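Local coordinates for glutathione synthetase-like effector 30 (Gpa-GSS30-apo) (Globodera pallida, PDB 5OET), which is a glutathione synthetase-like effector of a plant-parasitic nematode, apparently derived from a housekeeping enzyme that joins glycine to gamma-glutamylcysteine using ATP, at residues Leu87-Phe101 against Phe516-Val525. Residues are numbered along the deposited sequence; the frame is centred on the assembly and turned at random.
Sequences LPLSLYPSPFPRKLF and FSVYDSPYLV
P95 and F96 run parallel to Y523 and L524, the short axes of 94-96 and 522-524 crossing at -48°, with S94 O accepting from Y523 N (2.9 Å) and Y523 O from F96 N; earlier, L89 and Y519 form a single bridge, held by Y519 N to P88 O and S90 N to Y519 O. Between the bridge and the parallel pairing sits the D520 carboxylate. With CG swung anti to the backbone N (chi1 -157°), it turns OD2 to S94 OG at 2.6 Å and OD1 to S94 N at 3.2 Å, both met on the syn side, so one serine grips both oxygens. OD1 also takes S521 N on its anti side, while S502 on strand 490-504 adds a bond to OD2; these partners fix the carboxylate's rotation within a buried setting. Farther along, L524 pushes CD2 against F101 CB (3.6 Å) and CD1 against F101 CD2, the two side chains crossing at about a right angle. The guanidinium of R98 lays one face over L524 O. At the other end, P88 CB touches both V518 CG2 and F516 CZ, whereas P88 O lies at the edge of the Y519 ring, in its plane. R98 N bonds to V525 O (3.1 Å), tying the first turn of helix 98-119 to the C-terminus. The C-terminal strand thus closes onto an early strand-loop-strand segment (89-96), bridged once at L89 and adding strand 94-96 in parallel to the large mixed sheet of this eukaryotic glutathione synthetase-like fold.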
ATOM      1  N   LEU A  87       5.665  -0.850   9.181  1.00 38.87           N
ATOM      2  CA  LEU A  87       5.397  -0.726  10.605  1.00 39.53           C
ATOM      3  C   LEU A  87       5.615  -2.074  11.280  1.00 40.47           C
ATOM      4  O   LEU A  87       5.133  -3.087  10.788  1.00 41.69           O
ATOM      5  CB  LEU A  87       3.958  -0.276  10.817  1.00 38.99           C
ATOM      6  CG  LEU A  87       3.587   1.121  10.291  1.00 38.62           C
ATOM      7  CD1 LEU A  87       2.085   1.361  10.404  1.00 37.58           C
ATOM      8  CD2 LEU A  87       4.351   2.218  11.006  1.00 37.94           C
ATOM      9  N   PRO A  88       6.323  -2.105  12.416  1.00 41.64           N
ATOM     10  CA  PRO A  88       6.508  -3.410  13.038  1.00 42.64           C
ATOM     11  C   PRO A  88       5.175  -4.071  13.443  1.00 41.98           C
ATOM     12  O   PRO A  88       4.261  -3.408  13.913  1.00 41.59           O
ATOM     13  CB  PRO A  88       7.382  -3.093  14.255  1.00 43.52           C
ATOM     14  CG  PRO A  88       7.054  -1.686  14.576  1.00 43.50           C
ATOM     15  CD  PRO A  88       6.913  -1.038  13.231  1.00 42.47           C
ATOM     16  N   LEU A  89       5.121  -5.379  13.255  1.00 42.05           N
ATOM     17  CA  LEU A  89       3.900  -6.160  13.312  1.00 42.83           C
ATOM     18  C   LEU A  89       4.171  -7.527  13.927  1.00 42.50           C
ATOM     19  O   LEU A  89       5.299  -8.035  13.916  1.00 43.75           O
ATOM     20  CB  LEU A  89       3.338  -6.334  11.905  1.00 44.63           C
ATOM     21  CG  LEU A  89       4.260  -6.991  10.841  1.00 46.92           C
ATOM     22  CD1 LEU A  89       3.955  -8.467  10.658  1.00 48.60           C
ATOM     23  CD2 LEU A  89       4.166  -6.312   9.480  1.00 47.41           C
ATOM     24  N   SER A  90       3.135  -8.110  14.497  1.00 41.21           N
ATOM     25  CA  SER A  90       3.201  -9.485  14.926  1.00 42.20           C
ATOM     26  C   SER A  90       2.893 -10.295  13.678  1.00 41.73           C
ATOM     27  O   SER A  90       2.103  -9.843  12.827  1.00 40.65           O
ATOM     28  CB  SER A  90       2.183  -9.761  16.020  1.00 42.67           C
ATOM     29  OG  SER A  90       0.883  -9.489  15.545  1.00 42.00           O
ATOM     30  N   LEU A  91       3.519 -11.465  13.554  1.00 40.83           N
ATOM     31  CA  LEU A  91       3.360 -12.282  12.360  1.00 40.62           C
ATOM     32  C   LEU A  91       1.943 -12.851  12.262  1.00 41.07           C
ATOM     33  O   LEU A  91       1.355 -12.907  11.163  1.00 41.15           O
ATOM     34  CB  LEU A  91       4.375 -13.420  12.350  1.00 42.07           C
ATOM     35  CG  LEU A  91       4.472 -14.286  11.079  1.00 42.22           C
ATOM     36  CD1 LEU A  91       4.740 -13.485   9.826  1.00 42.09           C
ATOM     37  CD2 LEU A  91       5.570 -15.315  11.229  1.00 43.57           C
ATOM     38  N   TYR A  92       1.407 -13.254  13.409  1.00 40.49           N
ATOM     39  CA  TYR A  92       0.115 -13.884  13.491  1.00 41.53           C
ATOM     40  C   TYR A  92      -0.702 -13.142  14.519  1.00 41.85           C
ATOM     41  O   TYR A  92      -0.144 -12.463  15.398  1.00 41.46           O
ATOM     42  CB  TYR A  92       0.264 -15.366  13.881  1.00 44.46           C
ATOM     43  CG  TYR A  92       0.770 -16.232  12.747  1.00 45.83           C
ATOM     44  CD1 TYR A  92      -0.053 -16.532  11.667  1.00 46.12           C
ATOM     45  CD2 TYR A  92       2.082 -16.727  12.743  1.00 48.52           C
ATOM     46  CE1 TYR A  92       0.404 -17.298  10.609  1.00 47.36           C
ATOM     47  CE2 TYR A  92       2.559 -17.511  11.679  1.00 49.46           C
ATOM     48  CZ  TYR A  92       1.707 -17.790  10.607  1.00 49.21           C
ATOM     49  OH  TYR A  92       2.124 -18.566   9.543  1.00 49.38           O
ATOM     50  N   PRO A  93      -2.033 -13.249  14.419  1.00 42.66           N
ATOM     51  CA  PRO A  93      -2.864 -12.545  15.384  1.00 43.35           C
ATOM     52  C   PRO A  93      -2.746 -13.203  16.748  1.00 45.09           C
ATOM     53  O   PRO A  93      -2.651 -14.418  16.831  1.00 46.20           O
ATOM     54  CB  PRO A  93      -4.275 -12.647  14.794  1.00 43.24           C
ATOM     55  CG  PRO A  93      -4.236 -13.757  13.817  1.00 43.37           C
ATOM     56  CD  PRO A  93      -2.817 -13.987  13.418  1.00 42.83           C
ATOM     57  N   SER A  94      -2.678 -12.395  17.795  1.00 47.02           N
ATOM     58  CA  SER A  94      -2.505 -12.904  19.161  1.00 49.27           C
ATOM     59  C   SER A  94      -3.869 -13.345  19.673  1.00 49.89           C
ATOM     60  O   SER A  94      -4.872 -12.706  19.349  1.00 48.24           O
ATOM     61  CB  SER A  94      -1.923 -11.829  20.081  1.00 49.96           C
ATOM     62  OG  SER A  94      -0.561 -11.558  19.760  1.00 51.05           O
ATOM     63  N   PRO A  95      -3.917 -14.439  20.454  1.00 51.00           N
ATOM     64  CA  PRO A  95      -5.210 -14.879  20.987  1.00 52.32           C
ATOM     65  C   PRO A  95      -5.761 -13.923  22.050  1.00 53.38           C
ATOM     66  O   PRO A  95      -5.000 -13.301  22.793  1.00 54.02           O
ATOM     67  CB  PRO A  95      -4.910 -16.250  21.585  1.00 52.63           C
ATOM     68  CG  PRO A  95      -3.451 -16.230  21.853  1.00 52.60           C
ATOM     69  CD  PRO A  95      -2.831 -15.363  20.815  1.00 51.37           C
ATOM     70  N   PHE A  96      -7.081 -13.810  22.098  1.00 53.99           N
ATOM     71  CA  PHE A  96      -7.759 -12.882  22.992  1.00 53.88           C
ATOM     72  C   PHE A  96      -9.155 -13.472  23.303  1.00 54.11           C
ATOM     73  O   PHE A  96      -9.830 -13.987  22.397  1.00 52.90           O
ATOM     74  CB  PHE A  96      -7.855 -11.467  22.347  1.00 52.42           C
ATOM     75  CG  PHE A  96      -8.103 -10.357  23.348  1.00 52.28           C
ATOM     76  CD1 PHE A  96      -7.048  -9.768  24.028  1.00 51.79           C
ATOM     77  CD2 PHE A  96      -9.401  -9.922  23.633  1.00 52.87           C
ATOM     78  CE1 PHE A  96      -7.276  -8.768  24.966  1.00 51.83           C
ATOM     79  CE2 PHE A  96      -9.634  -8.921  24.573  1.00 52.48           C
ATOM     80  CZ  PHE A  96      -8.567  -8.342  25.236  1.00 51.85           C
ATOM     81  N   PRO A  97      -9.579 -13.431  24.583  1.00 53.68           N
ATOM     82  CA  PRO A  97     -10.894 -13.969  24.940  1.00 54.92           C
ATOM     83  C   PRO A  97     -12.062 -13.328  24.201  1.00 54.00           C
ATOM     84  O   PRO A  97     -12.149 -12.123  24.181  1.00 55.19           O
ATOM     85  CB  PRO A  97     -10.982 -13.680  26.435  1.00 55.87           C
ATOM     86  CG  PRO A  97      -9.577 -13.788  26.896  1.00 55.73           C
ATOM     87  CD  PRO A  97      -8.757 -13.192  25.782  1.00 53.73           C
ATOM     88  N   ARG A  98     -12.943 -14.125  23.608  1.00 54.60           N
ATOM     89  CA  ARG A  98     -14.127 -13.610  22.932  1.00 55.34           C
ATOM     90  C   ARG A  98     -15.020 -12.729  23.805  1.00 56.11           C
ATOM     91  O   ARG A  98     -15.549 -11.723  23.333  1.00 56.78           O
ATOM     92  CB  ARG A  98     -14.978 -14.761  22.398  1.00 57.89           C
ATOM     93  CG  ARG A  98     -16.232 -14.353  21.619  1.00 59.41           C
ATOM     94  CD  ARG A  98     -16.879 -15.529  20.904  1.00 61.44           C
ATOM     95  NE  ARG A  98     -16.102 -15.920  19.714  1.00 61.94           N
ATOM     96  CZ  ARG A  98     -15.305 -16.992  19.590  1.00 61.85           C
ATOM     97  NH1 ARG A  98     -15.121 -17.861  20.596  1.00 63.80           N
ATOM     98  NH2 ARG A  98     -14.678 -17.191  18.440  1.00 60.37           N
ATOM     99  N   LYS A  99     -15.221 -13.105  25.061  1.00 57.83           N
ATOM    100  CA  LYS A  99     -16.202 -12.396  25.888  1.00 58.70           C
ATOM    101  C   LYS A  99     -15.747 -10.984  26.180  1.00 55.69           C
ATOM    102  O   LYS A  99     -16.546 -10.052  26.096  1.00 55.01           O
ATOM    103  CB  LYS A  99     -16.552 -13.161  27.176  1.00 62.31           C
ATOM    104  CG  LYS A  99     -17.685 -14.160  26.929  1.00 66.19           C
ATOM    105  CD  LYS A  99     -17.894 -15.195  28.021  1.00 68.94           C
ATOM    106  CE  LYS A  99     -18.807 -16.293  27.498  1.00 70.93           C
ATOM    107  NZ  LYS A  99     -19.682 -16.859  28.565  1.00 74.24           N
ATOM    108  N   LEU A 100     -14.459 -10.837  26.474  1.00 52.84           N
ATOM    109  CA  LEU A 100     -13.876  -9.538  26.845  1.00 50.52           C
ATOM    110  C   LEU A 100     -13.819  -8.556  25.662  1.00 48.56           C
ATOM    111  O   LEU A 100     -14.024  -7.357  25.823  1.00 47.67           O
ATOM    112  CB  LEU A 100     -12.480  -9.719  27.458  1.00 49.04           C
ATOM    113  CG  LEU A 100     -12.335 -10.715  28.615  1.00 50.06           C
ATOM    114  CD1 LEU A 100     -10.965 -10.542  29.251  1.00 49.81           C
ATOM    115  CD2 LEU A 100     -13.438 -10.605  29.649  1.00 51.32           C
ATOM    116  N   PHE A 101     -13.525  -9.072  24.478  1.00 48.17           N
ATOM    117  CA  PHE A 101     -13.570  -8.272  23.271  1.00 46.90           C
ATOM    118  C   PHE A 101     -14.976  -7.758  23.042  1.00 47.64           C
ATOM    119  O   PHE A 101     -15.158  -6.593  22.730  1.00 48.54           O
ATOM    120  CB  PHE A 101     -13.115  -9.089  22.065  1.00 46.07           C
ATOM    121  CG  PHE A 101     -13.253  -8.368  20.762  1.00 45.24           C
ATOM    122  CD1 PHE A 101     -12.213  -7.589  20.276  1.00 44.17           C
ATOM    123  CD2 PHE A 101     -14.430  -8.463  20.008  1.00 46.14           C
ATOM    124  CE1 PHE A 101     -12.328  -6.927  19.058  1.00 43.48           C
ATOM    125  CE2 PHE A 101     -14.549  -7.793  18.792  1.00 45.43           C
ATOM    126  CZ  PHE A 101     -13.492  -7.026  18.319  1.00 43.73           C
ATOM    127  N   PHE A 516       9.087  -0.735  23.502  1.00 76.11           N
ATOM    128  CA  PHE A 516       8.891  -0.953  22.077  1.00 76.52           C
ATOM    129  C   PHE A 516       7.732  -1.928  21.839  1.00 73.06           C
ATOM    130  O   PHE A 516       7.690  -3.034  22.434  1.00 72.71           O
ATOM    131  CB  PHE A 516      10.172  -1.483  21.407  1.00 81.22           C
ATOM    132  CG  PHE A 516       9.929  -2.066  20.036  1.00 85.40           C
ATOM    133  CD1 PHE A 516       9.519  -3.396  19.889  1.00 86.14           C
ATOM    134  CD2 PHE A 516      10.068  -1.277  18.887  1.00 87.78           C
ATOM    135  CE1 PHE A 516       9.254  -3.922  18.630  1.00 87.82           C
ATOM    136  CE2 PHE A 516       9.819  -1.807  17.625  1.00 86.46           C
ATOM    137  CZ  PHE A 516       9.406  -3.124  17.499  1.00 87.30           C
ATOM    138  N   SER A 517       6.839  -1.539  20.926  1.00 64.50           N
ATOM    139  CA  SER A 517       5.599  -2.258  20.709  1.00 60.14           C
ATOM    140  C   SER A 517       5.368  -2.539  19.222  1.00 56.84           C
ATOM    141  O   SER A 517       6.158  -2.127  18.376  1.00 58.12           O
ATOM    142  CB  SER A 517       4.438  -1.468  21.285  1.00 58.89           C
ATOM    143  OG  SER A 517       3.921  -0.589  20.312  1.00 60.28           O
ATOM    144  N   VAL A 518       4.271  -3.227  18.921  1.00 52.11           N
ATOM    145  CA  VAL A 518       4.077  -3.864  17.634  1.00 49.18           C
ATOM    146  C   VAL A 518       2.578  -3.884  17.309  1.00 46.97           C
ATOM    147  O   VAL A 518       1.760  -4.073  18.176  1.00 45.42           O
ATOM    148  CB  VAL A 518       4.719  -5.278  17.697  1.00 49.48           C
ATOM    149  CG1 VAL A 518       3.857  -6.374  17.084  1.00 49.76           C
ATOM    150  CG2 VAL A 518       6.086  -5.267  17.058  1.00 49.43           C
ATOM    151  N   TYR A 519       2.210  -3.686  16.058  1.00 46.54           N
ATOM    152  CA  TYR A 519       0.805  -3.745  15.703  1.00 45.63           C
ATOM    153  C   TYR A 519       0.398  -5.179  15.646  1.00 44.94           C
ATOM    154  O   TYR A 519       1.159  -6.030  15.244  1.00 45.25           O
ATOM    155  CB  TYR A 519       0.534  -3.075  14.366  1.00 45.87           C
ATOM    156  CG  TYR A 519       0.655  -1.601  14.478  1.00 47.90           C
ATOM    157  CD1 TYR A 519      -0.433  -0.811  14.895  1.00 47.88           C
ATOM    158  CD2 TYR A 519       1.876  -0.974  14.211  1.00 49.23           C
ATOM    159  CE1 TYR A 519      -0.302   0.565  15.020  1.00 47.28           C
ATOM    160  CE2 TYR A 519       2.020   0.393  14.335  1.00 49.66           C
ATOM    161  CZ  TYR A 519       0.931   1.150  14.746  1.00 49.03           C
ATOM    162  OH  TYR A 519       1.134   2.480  14.859  1.00 49.95           O
ATOM    163  N   ASP A 520      -0.828  -5.437  16.029  1.00 45.04           N
ATOM    164  CA  ASP A 520      -1.304  -6.787  16.165  1.00 46.87           C
ATOM    165  C   ASP A 520      -2.785  -6.772  15.809  1.00 45.36           C
ATOM    166  O   ASP A 520      -3.329  -5.724  15.519  1.00 45.34           O
ATOM    167  CB  ASP A 520      -1.070  -7.234  17.613  1.00 49.41           C
ATOM    168  CG  ASP A 520      -1.006  -8.739  17.768  1.00 52.42           C
ATOM    169  OD1 ASP A 520      -1.615  -9.459  16.937  1.00 54.80           O
ATOM    170  OD2 ASP A 520      -0.344  -9.215  18.727  1.00 54.91           O
ATOM    171  N   SER A 521      -3.425  -7.923  15.799  1.00 45.22           N
ATOM    172  CA  SER A 521      -4.879  -7.975  15.720  1.00 46.54           C
ATOM    173  C   SER A 521      -5.398  -9.215  16.482  1.00 46.28           C
ATOM    174  O   SER A 521      -4.700 -10.214  16.590  1.00 44.48           O
ATOM    175  CB  SER A 521      -5.344  -7.952  14.255  1.00 46.59           C
ATOM    176  OG  SER A 521      -5.153  -9.205  13.642  1.00 47.40           O
ATOM    177  N   PRO A 522      -6.616  -9.138  17.032  1.00 45.74           N
ATOM    178  CA  PRO A 522      -7.044 -10.191  17.925  1.00 47.30           C
ATOM    179  C   PRO A 522      -7.510 -11.421  17.166  1.00 47.86           C
ATOM    180  O   PRO A 522      -8.086 -11.287  16.082  1.00 49.36           O
ATOM    181  CB  PRO A 522      -8.213  -9.551  18.668  1.00 46.98           C
ATOM    182  CG  PRO A 522      -8.816  -8.663  17.646  1.00 46.44           C
ATOM    183  CD  PRO A 522      -7.681  -8.153  16.810  1.00 45.36           C
ATOM    184  N   TYR A 523      -7.207 -12.598  17.716  1.00 48.26           N
ATOM    185  CA  TYR A 523      -7.841 -13.846  17.311  1.00 49.25           C
ATOM    186  C   TYR A 523      -8.713 -14.297  18.489  1.00 50.22           C
ATOM    187  O   TYR A 523      -8.203 -14.623  19.557  1.00 48.59           O
ATOM    188  CB  TYR A 523      -6.802 -14.912  16.949  1.00 49.00           C
ATOM    189  CG  TYR A 523      -7.386 -16.113  16.237  1.00 49.03           C
ATOM    190  CD1 TYR A 523      -7.928 -17.184  16.956  1.00 50.44           C
ATOM    191  CD2 TYR A 523      -7.400 -16.181  14.841  1.00 47.78           C
ATOM    192  CE1 TYR A 523      -8.450 -18.295  16.304  1.00 51.09           C
ATOM    193  CE2 TYR A 523      -7.936 -17.279  14.183  1.00 48.93           C
ATOM    194  CZ  TYR A 523      -8.464 -18.333  14.913  1.00 50.49           C
ATOM    195  OH  TYR A 523      -8.984 -19.426  14.253  1.00 51.92           O
ATOM    196  N   LEU A 524     -10.027 -14.303  18.284  1.00 51.23           N
ATOM    197  CA  LEU A 524     -10.970 -14.522  19.372  1.00 54.30           C
ATOM    198  C   LEU A 524     -11.115 -15.978  19.734  1.00 57.93           C
ATOM    199  O   LEU A 524     -11.937 -16.714  19.203  1.00 61.10           O
ATOM    200  CB  LEU A 524     -12.325 -13.891  19.089  1.00 54.43           C
ATOM    201  CG  LEU A 524     -12.233 -12.373  18.912  1.00 52.36           C
ATOM    202  CD1 LEU A 524     -13.641 -11.875  18.632  1.00 53.65           C
ATOM    203  CD2 LEU A 524     -11.592 -11.652  20.096  1.00 50.67           C
ATOM    204  N   VAL A 525     -10.239 -16.362  20.642  1.00 60.66           N
ATOM    205  CA  VAL A 525     -10.296 -17.592  21.400  1.00 63.05           C
ATOM    206  C   VAL A 525     -11.640 -17.740  22.173  1.00 67.10           C
ATOM    207  O   VAL A 525     -11.953 -17.008  23.133  1.00 66.06           O
ATOM    208  CB  VAL A 525      -9.060 -17.607  22.338  1.00 63.54           C
ATOM    209  CG1 VAL A 525      -9.277 -18.422  23.593  1.00 66.95           C
ATOM    210  CG2 VAL A 525      -7.835 -18.064  21.555  1.00 62.77           C
TER